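Glutathione S-transferase omega-like 2 (Saccharomyces cerevisiae, PDB 5LKB) acts as a glutathione-dependent '1-Cys' thiol transferase and dehydroascorbate reductase that also reacts with glutathionyl-(hydro)quinones, working as a homodimer in the cytoplasm. Local coordinates at residues 70-75 with 342-347; 325-330 with 335-340. All coordinates share one frame; numbering follows the deposited sequence.

Interaction 1 of 2, residues 70-75 with 342-347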
# COMPACT_ATOMS: atom_id res chain seq x y z
N VAL A 70 -23.63 1.65 -13.69
CA VAL A 70 -23.27 0.25 -13.77
C VAL A 70 -22.73 -0.27 -12.44
O VAL A 70 -22.32 0.51 -11.57
CB VAL A 70 -22.23 0.00 -14.89
CG1 VAL A 70 -22.88 0.31 -16.27
CG2 VAL A 70 -20.95 0.76 -14.70
N HIS A 71 -22.70 -1.59 -12.32
CA HIS A 71 -22.12 -2.29 -11.18
C HIS A 71 -20.65 -1.97 -11.11
O HIS A 71 -19.98 -1.76 -12.12
CB HIS A 71 -22.33 -3.78 -11.35
CG HIS A 71 -22.27 -4.58 -10.09
ND1 HIS A 71 -21.09 -4.86 -9.45
CD2 HIS A 71 -23.24 -5.19 -9.38
CE1 HIS A 71 -21.34 -5.62 -8.39
NE2 HIS A 71 -22.65 -5.84 -8.33
N TRP A 72 -20.13 -1.92 -9.87
CA TRP A 72 -18.70 -1.71 -9.66
C TRP A 72 -17.84 -2.89 -10.09
O TRP A 72 -16.65 -2.68 -10.37
CB TRP A 72 -18.41 -1.32 -8.19
CG TRP A 72 -19.09 -2.25 -7.19
CD1 TRP A 72 -20.26 -1.99 -6.54
CD2 TRP A 72 -18.68 -3.56 -6.79
NE1 TRP A 72 -20.61 -3.07 -5.75
CE2 TRP A 72 -19.66 -4.04 -5.89
CE3 TRP A 72 -17.59 -4.40 -7.11
CZ2 TRP A 72 -19.57 -5.28 -5.28
CZ3 TRP A 72 -17.52 -5.64 -6.48
CH2 TRP A 72 -18.50 -6.06 -5.60
N HIS A 73 -18.39 -4.09 -10.20
CA HIS A 73 -17.62 -5.25 -10.59
C HIS A 73 -17.50 -5.35 -12.12
O HIS A 73 -18.51 -5.48 -12.83
CB HIS A 73 -18.16 -6.56 -10.02
CG HIS A 73 -17.31 -7.73 -10.34
ND1 HIS A 73 -17.76 -8.83 -11.05
CD2 HIS A 73 -16.00 -7.98 -10.06
CE1 HIS A 73 -16.78 -9.71 -11.16
NE2 HIS A 73 -15.69 -9.20 -10.59
N LEU A 74 -16.26 -5.35 -12.63
CA LEU A 74 -16.01 -5.41 -14.06
C LEU A 74 -15.45 -6.78 -14.43
O LEU A 74 -14.29 -7.09 -14.16
CB LEU A 74 -15.10 -4.26 -14.48
CG LEU A 74 -14.69 -4.21 -15.95
CD1 LEU A 74 -15.87 -4.04 -16.91
CD2 LEU A 74 -13.79 -3.04 -16.16
N ASP A 75 -16.31 -7.65 -15.04
CA ASP A 75 -15.91 -8.98 -15.48
C ASP A 75 -15.54 -8.98 -16.97
O ASP A 75 -15.48 -7.93 -17.60
CB ASP A 75 -16.97 -10.01 -15.08
CG ASP A 75 -18.27 -9.94 -15.89
OD1 ASP A 75 -18.25 -9.38 -17.01
OD2 ASP A 75 -19.30 -10.44 -15.37
N ILE A 342 -15.45 2.80 -5.57
CA ILE A 342 -14.05 2.99 -5.92
C ILE A 342 -13.20 1.80 -5.45
O ILE A 342 -12.49 1.16 -6.23
CB ILE A 342 -13.53 4.31 -5.35
CG1 ILE A 342 -14.14 5.50 -6.12
CG2 ILE A 342 -12.02 4.40 -5.34
CD1 ILE A 342 -13.98 6.82 -5.44
N LYS A 343 -13.24 1.51 -4.15
CA LYS A 343 -12.37 0.46 -3.64
C LYS A 343 -12.73 -0.91 -4.15
O LYS A 343 -11.83 -1.73 -4.48
CB LYS A 343 -12.36 0.47 -2.09
CG LYS A 343 -11.64 1.72 -1.53
CD LYS A 343 -11.82 1.87 -0.02
CE LYS A 343 -11.16 0.79 0.78
NZ LYS A 343 -9.75 1.07 0.89
N LEU A 344 -14.03 -1.21 -4.17
CA LEU A 344 -14.47 -2.51 -4.65
C LEU A 344 -14.15 -2.71 -6.13
O LEU A 344 -13.64 -3.75 -6.53
CB LEU A 344 -15.97 -2.71 -4.39
CG LEU A 344 -16.40 -2.89 -2.94
CD1 LEU A 344 -17.91 -2.72 -2.87
CD2 LEU A 344 -15.95 -4.30 -2.48
N HIS A 345 -14.41 -1.70 -6.96
CA HIS A 345 -14.15 -1.89 -8.39
C HIS A 345 -12.73 -2.37 -8.64
O HIS A 345 -12.49 -3.39 -9.32
CB HIS A 345 -14.38 -0.60 -9.19
CG HIS A 345 -13.80 -0.69 -10.55
ND1 HIS A 345 -14.31 -1.58 -11.47
CD2 HIS A 345 -12.71 -0.12 -11.12
CE1 HIS A 345 -13.54 -1.56 -12.55
NE2 HIS A 345 -12.56 -0.68 -12.36
N TYR A 346 -11.75 -1.59 -8.17
CA TYR A 346 -10.39 -1.86 -8.55
C TYR A 346 -9.93 -3.18 -7.96
O TYR A 346 -9.35 -4.01 -8.66
CB TYR A 346 -9.50 -0.72 -8.09
CG TYR A 346 -9.57 0.57 -8.95
CD1 TYR A 346 -10.49 1.57 -8.68
CD2 TYR A 346 -8.65 0.79 -9.97
CE1 TYR A 346 -10.51 2.71 -9.40
CE2 TYR A 346 -8.67 1.93 -10.73
CZ TYR A 346 -9.61 2.89 -10.46
OH TYR A 346 -9.66 4.09 -11.12
N THR A 347 -10.17 -3.38 -6.66
CA THR A 347 -9.60 -4.54 -6.00
C THR A 347 -10.30 -5.85 -6.38
O THR A 347 -9.68 -6.92 -6.32
CB THR A 347 -9.63 -4.37 -4.49
OG1 THR A 347 -10.98 -4.27 -4.05
CG2 THR A 347 -8.78 -3.18 -4.05
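Trp72 and His345 bring the two backbones closest, their CA atoms 4.7 Å apart, where the loop 70-75, leaving strand 66-69 of the thioredoxin-like domain, meets helix 339-349 of the helical GST C-terminal domain. This is a domain interface, and one hydrogen bond joins residues 70-75 to 342-347. His345 ND1 donates to the carbonyl oxygen of Trp72 at 2.8 Å. The acceptor lies in the imidazole plane, and the C=O...donor angle of 162° places the nitrogen almost in line with the carbonyl. A chi1 of 166° swings the imidazole of His345 away from its own N, toward the loop and that oxygen. The CA of His345 adds a C-H...O contact to the same atom at 3.3 Å. Leu74 lies alongside His345, its CB against the ring edge at CE1. The second ring nitrogen, NE2, bonds a bound glycerol, probably from the crystallisation liquor, and the ring stacks on Trp79, a glutathione-binding residue, so the interface borders the glutathione site. The Trp72 indole is sandwiched between His71 CE1, over one face, and Leu344 on the opposite face; its NE1 bonds Asp129. Leu344 crosses the indole at a slant and makes a CH-pi contact, its CB 3.8 Å from the centroid of the six-membered ring. Farther along that side chain, CD1 reaches Trp72 CE2 at 3.7 Å.

Interaction 2 of 2, residues 325-330 with 335-340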
# COMPACT_ATOMS: atom_id res chain seq x y z
N ASN A 325 -10.56 20.51 0.42
CA ASN A 325 -11.46 21.66 0.23
C ASN A 325 -12.54 21.32 -0.79
O ASN A 325 -13.73 21.60 -0.58
CB ASN A 325 -10.67 22.89 -0.23
CG ASN A 325 -11.57 24.11 -0.44
OD1 ASN A 325 -12.38 24.44 0.42
ND2 ASN A 325 -11.42 24.76 -1.56
N LEU A 326 -12.16 20.68 -1.92
CA LEU A 326 -13.14 20.32 -2.94
C LEU A 326 -14.13 19.29 -2.40
O LEU A 326 -15.35 19.44 -2.56
CB LEU A 326 -12.46 19.84 -4.21
CG LEU A 326 -11.60 20.86 -4.93
CD1 LEU A 326 -10.90 20.25 -6.09
CD2 LEU A 326 -12.44 22.07 -5.40
N TYR A 327 -13.61 18.24 -1.77
CA TYR A 327 -14.51 17.19 -1.32
C TYR A 327 -15.49 17.71 -0.28
O TYR A 327 -16.68 17.45 -0.39
CB TYR A 327 -13.66 16.05 -0.71
CG TYR A 327 -14.54 14.93 -0.13
CD1 TYR A 327 -14.95 13.87 -0.92
CD2 TYR A 327 -14.99 14.96 1.20
CE1 TYR A 327 -15.77 12.91 -0.47
CE2 TYR A 327 -15.78 13.98 1.66
CZ TYR A 327 -16.20 12.97 0.83
OH TYR A 327 -16.98 11.96 1.30
N TRP A 328 -15.00 18.38 0.77
CA TRP A 328 -15.89 18.71 1.89
C TRP A 328 -16.76 19.91 1.62
O TRP A 328 -17.85 20.01 2.20
CB TRP A 328 -15.11 18.92 3.17
CG TRP A 328 -14.44 17.64 3.67
CD1 TRP A 328 -13.12 17.34 3.58
CD2 TRP A 328 -15.06 16.53 4.34
NE1 TRP A 328 -12.86 16.09 4.14
CE2 TRP A 328 -14.04 15.57 4.60
CE3 TRP A 328 -16.39 16.24 4.70
CZ2 TRP A 328 -14.31 14.38 5.28
CZ3 TRP A 328 -16.66 15.05 5.35
CH2 TRP A 328 -15.62 14.14 5.64
N ASN A 329 -16.28 20.83 0.80
CA ASN A 329 -16.92 22.13 0.70
C ASN A 329 -17.72 22.31 -0.57
O ASN A 329 -18.43 23.32 -0.70
CB ASN A 329 -15.92 23.28 0.89
CG ASN A 329 -15.42 23.35 2.30
OD1 ASN A 329 -16.22 23.13 3.23
ND2 ASN A 329 -14.13 23.61 2.49
N TYR A 330 -17.68 21.36 -1.51
CA TYR A 330 -18.46 21.42 -2.75
C TYR A 330 -19.28 20.15 -2.90
O TYR A 330 -18.72 19.07 -3.13
CB TYR A 330 -17.53 21.58 -3.94
CG TYR A 330 -16.80 22.88 -3.98
CD1 TYR A 330 -15.77 23.18 -3.13
CD2 TYR A 330 -17.17 23.85 -4.92
CE1 TYR A 330 -15.12 24.41 -3.18
CE2 TYR A 330 -16.51 25.05 -4.98
CZ TYR A 330 -15.52 25.34 -4.13
OH TYR A 330 -14.87 26.57 -4.19
N TYR A 335 -20.79 14.41 -3.14
CA TYR A 335 -21.94 13.52 -3.33
C TYR A 335 -21.92 12.79 -4.64
O TYR A 335 -22.82 11.97 -4.91
CB TYR A 335 -23.26 14.27 -3.07
CG TYR A 335 -23.33 14.74 -1.63
CD1 TYR A 335 -23.41 13.83 -0.60
CD2 TYR A 335 -23.20 16.06 -1.30
CE1 TYR A 335 -23.44 14.23 0.77
CE2 TYR A 335 -23.21 16.48 0.06
CZ TYR A 335 -23.32 15.54 1.06
OH TYR A 335 -23.34 15.88 2.40
N THR A 336 -20.84 12.93 -5.40
CA THR A 336 -20.54 12.05 -6.52
C THR A 336 -19.39 11.11 -6.26
O THR A 336 -19.07 10.30 -7.15
CB THR A 336 -20.20 12.83 -7.78
OG1 THR A 336 -19.09 13.69 -7.66
CG2 THR A 336 -21.43 13.69 -8.26
N THR A 337 -18.80 11.18 -5.07
CA THR A 337 -17.62 10.38 -4.68
C THR A 337 -18.12 9.23 -3.84
O THR A 337 -18.63 9.45 -2.72
CB THR A 337 -16.61 11.23 -3.95
OG1 THR A 337 -16.21 12.32 -4.79
CG2 THR A 337 -15.34 10.42 -3.58
N ASP A 338 -18.00 8.00 -4.35
CA ASP A 338 -18.49 6.79 -3.69
C ASP A 338 -17.27 5.91 -3.46
O ASP A 338 -16.79 5.21 -4.36
CB ASP A 338 -19.60 6.11 -4.50
CG ASP A 338 -20.22 4.95 -3.75
OD1 ASP A 338 -19.49 4.10 -3.13
OD2 ASP A 338 -21.47 4.87 -3.78
N PHE A 339 -16.76 5.93 -2.22
CA PHE A 339 -15.58 5.17 -1.91
C PHE A 339 -15.81 3.66 -1.89
O PHE A 339 -14.85 2.91 -2.08
CB PHE A 339 -14.98 5.62 -0.57
CG PHE A 339 -14.40 7.04 -0.61
CD1 PHE A 339 -13.27 7.31 -1.40
CD2 PHE A 339 -14.98 8.07 0.10
CE1 PHE A 339 -12.74 8.57 -1.44
CE2 PHE A 339 -14.44 9.36 0.06
CZ PHE A 339 -13.34 9.63 -0.70
N ASP A 340 -17.03 3.16 -1.66
CA ASP A 340 -17.25 1.74 -1.77
C ASP A 340 -17.12 1.29 -3.20
O ASP A 340 -16.43 0.31 -3.47
CB ASP A 340 -18.60 1.33 -1.19
CG ASP A 340 -18.71 1.56 0.31
OD1 ASP A 340 -17.73 1.42 1.03
OD2 ASP A 340 -19.78 1.94 0.79
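Within the helical C-terminal domain of the GST fold, helix 317-329 meets the loop leading into helix 339-349 and the first turn of that helix, across the short helical link 331-334. The backbones stay apart, with the CA atoms of Tyr327 and Thr337 at 8.2 Å, so the contact is made by side chains. Tyr327 carries it: the phenol extends from the helix, chi1 177° setting CG opposite the backbone N, and brings CE1 up against both Thr337 and Phe339. Thr337 CB sits at the ring edge, 4.0 Å from Tyr327 CE1, and the methyl CG2 of Thr337 touches that same carbon. The polar end of Thr337 is engaged elsewhere, OG1 bonding Phe333 O and Tyr291 OH. Phe339 meets Tyr327 obliquely, the ring planes 37° apart and the centroids separated by 5.9 Å. An alanine in place of Tyr327 is likely to open a gap beside Thr337 and leave Phe339 CE2 without its aromatic neighbour. Tyr291, Ile295 and Pro299 of helix 285-304 also pack against this cluster. Ahead of Phe339, Asp338 is the N-cap, its OD1 accepting from His341 N. Thr337 CG2 also lies over one face of Phe339, 3.6 Å above its plane, while Phe339 CE2 is 3.8 Å from both CE1 and OH of Tyr327.

In the fold
Both interactions use helix 339-349, at different points and for different joins. Interaction 1 links segments 267 residues apart at their closest ends, bringing that helix against the thioredoxin-like domain. Interaction 2 joins neighbouring elements inside the helical domain, its segments only five residues apart. Their centres are about 18 Å apart, yet Ile342 CD1 and Thr337 CG2 pack at 4.3 Å, so the two contacts touch where the loop enters the helix. The first is more deeply buried and larger, 265 Å² against 143 Å², and combines a hydrogen bond with CH-pi packing beside the glutathione site. The second is partly buried, rests on apolar and aromatic packing, and stands about 12 Å from the nucleophile Cys46, measured between the Thr337 and Cys46 side chains.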